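Local coordinates for peroxide stress regulator PerR, FUR family (Streptococcus pyogenes, PDB 4I7H), which probably acts as a metal-dependent transcriptional repressor of the FUR family that senses peroxide stress and controls defence genes, at residues Cys107-Asp112 / Cys144-Ala149. Sequence-based numbering, arbitrary orientation.
Sequences CGKIAD and CPDCQA. With ZN (zinc ion), chain E.
C107 meets C144 and C147 through a shared zinc ion; no hydrogen bond joins the two segments directly. The SG atoms of C107, C144 and C147 each lie 2.5 Å from the zinc, and the SG of C104, at the end of strand 98-104, completes the set of four. This is the tight part: CB of C107 sits 3.7 Å from SG of C147, while SG of C107 and SG of C144 stand 4.0 Å apart, bridged by the ion. C144 also occupies the N-cap of the short, weakly bonded helical turn at about 145-148, and the SG of C107 accepts a weak hydrogen bond from the backbone N of K109. Y131 of the second subunit packs on C144. Toward solvent the contact is looser. A bend at chi3 (-44°) turns the amino end of K109 toward D146, where NZ, its position uncertain, makes a long, doubtful salt bridge of 3.6 Å to OD2 of D146. A water appears to link this same NZ of K109 to the backbone N of D146. Paired CxxC motifs around zinc are consistent with the structural Cys4 site of FUR-family dimerisation domains.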
loop_
_atom_site.group_PDB
_atom_site.type_symbol
_atom_site.label_atom_id
_atom_site.label_comp_id
_atom_site.label_asym_id
_atom_site.label_seq_id
_atom_site.Cartn_x
_atom_site.Cartn_y
_atom_site.Cartn_z
ATOM N N CYS B 107 18.948 14.970 -5.017
ATOM C CA CYS B 107 19.042 16.309 -4.428
ATOM C C CYS B 107 18.442 16.417 -3.018
ATOM O O CYS B 107 18.466 17.498 -2.414
ATOM C CB CYS B 107 18.396 17.348 -5.342
ATOM S SG CYS B 107 16.590 17.514 -5.208
ATOM N N GLY B 108 17.876 15.321 -2.508
ATOM C CA GLY B 108 17.331 15.315 -1.155
ATOM C C GLY B 108 16.085 16.160 -0.943
ATOM O O GLY B 108 15.634 16.330 0.201
ATOM N N LYS B 109 15.515 16.689 -2.026
ATOM C CA LYS B 109 14.263 17.458 -1.920
ATOM C C LYS B 109 13.078 16.566 -1.528
ATOM O O LYS B 109 12.928 15.448 -2.042
ATOM C CB LYS B 109 13.927 18.140 -3.238
ATOM C CG LYS B 109 12.578 18.851 -3.223
ATOM C CD LYS B 109 12.105 19.127 -4.650
ATOM C CE LYS B 109 13.243 19.662 -5.506
ATOM N NZ LYS B 109 13.020 19.341 -6.949
ATOM N N ILE B 110 12.226 17.078 -0.649
ATOM C CA ILE B 110 11.113 16.290 -0.116
ATOM C C ILE B 110 9.759 16.819 -0.576
ATOM O O ILE B 110 9.533 18.028 -0.620
ATOM C CB ILE B 110 11.201 16.202 1.425
ATOM C CG1 ILE B 110 12.408 15.346 1.791
ATOM C CG2 ILE B 110 9.930 15.597 2.043
ATOM C CD1 ILE B 110 12.838 15.472 3.211
ATOM N N ALA B 111 8.877 15.899 -0.949
ATOM C CA ALA B 111 7.507 16.234 -1.328
ATOM C C ALA B 111 6.589 15.284 -0.579
ATOM O O ALA B 111 7.018 14.208 -0.147
ATOM C CB ALA B 111 7.313 16.069 -2.817
ATOM N N ASP B 112 5.331 15.663 -0.425
ATOM C CA ASP B 112 4.391 14.784 0.243
ATOM C C ASP B 112 3.233 14.411 -0.671
ATOM O O ASP B 112 2.936 15.092 -1.667
ATOM C CB ASP B 112 3.875 15.399 1.544
ATOM C CG ASP B 112 3.203 16.736 1.322
ATOM O OD1 ASP B 112 3.912 17.763 1.353
ATOM O OD2 ASP B 112 1.970 16.762 1.108
ATOM N N CYS B 144 13.189 13.386 -8.105
ATOM C CA CYS B 144 12.235 14.459 -8.285
ATOM C C CYS B 144 12.231 14.886 -9.761
ATOM O O CYS B 144 13.201 14.619 -10.490
ATOM C CB CYS B 144 12.552 15.637 -7.358
ATOM S SG CYS B 144 13.850 16.709 -7.993
ATOM N N PRO B 145 11.132 15.519 -10.210
ATOM C CA PRO B 145 11.006 15.929 -11.615
ATOM C C PRO B 145 12.212 16.737 -12.107
ATOM O O PRO B 145 12.697 16.471 -13.208
ATOM C CB PRO B 145 9.737 16.789 -11.616
ATOM C CG PRO B 145 8.909 16.226 -10.481
ATOM C CD PRO B 145 9.913 15.826 -9.428
ATOM N N ASP B 146 12.698 17.685 -11.309
ATOM C CA ASP B 146 13.858 18.481 -11.710
ATOM C C ASP B 146 15.119 17.647 -11.924
ATOM O O ASP B 146 15.917 17.948 -12.811
ATOM C CB ASP B 146 14.124 19.613 -10.715
ATOM C CG ASP B 146 13.061 20.681 -10.770
ATOM O OD1 ASP B 146 12.303 20.702 -11.765
ATOM O OD2 ASP B 146 12.977 21.499 -9.827
ATOM N N CYS B 147 15.296 16.597 -11.126
ATOM C CA CYS B 147 16.457 15.735 -11.286
ATOM C C CYS B 147 16.262 14.727 -12.423
ATOM O O CYS B 147 17.234 14.163 -12.928
ATOM C CB CYS B 147 16.836 15.031 -9.971
ATOM S SG CYS B 147 17.720 16.078 -8.775
ATOM N N GLN B 148 15.016 14.506 -12.835
ATOM C CA GLN B 148 14.761 13.693 -14.021
ATOM C C GLN B 148 15.212 14.445 -15.278
ATOM O O GLN B 148 15.465 13.841 -16.326
ATOM C CB GLN B 148 13.292 13.303 -14.110
ATOM C CG GLN B 148 12.867 12.315 -13.031
ATOM C CD GLN B 148 11.378 12.085 -13.021
ATOM O OE1 GLN B 148 10.793 11.707 -14.042
ATOM N NE2 GLN B 148 10.739 12.341 -11.868
ATOM N N ALA B 149 15.324 15.763 -15.156
ATOM C CA ALA B 149 15.824 16.609 -16.235
ATOM C C ALA B 149 17.262 17.060 -15.960
ATOM O O ALA B 149 18.186 16.242 -15.887
ATOM C CB ALA B 149 14.914 17.815 -16.411
HETATM ZN ZN ZN E . 15.955 15.890 -6.998
HETATM O O HOH W 1 11.155 18.981 -8.932
#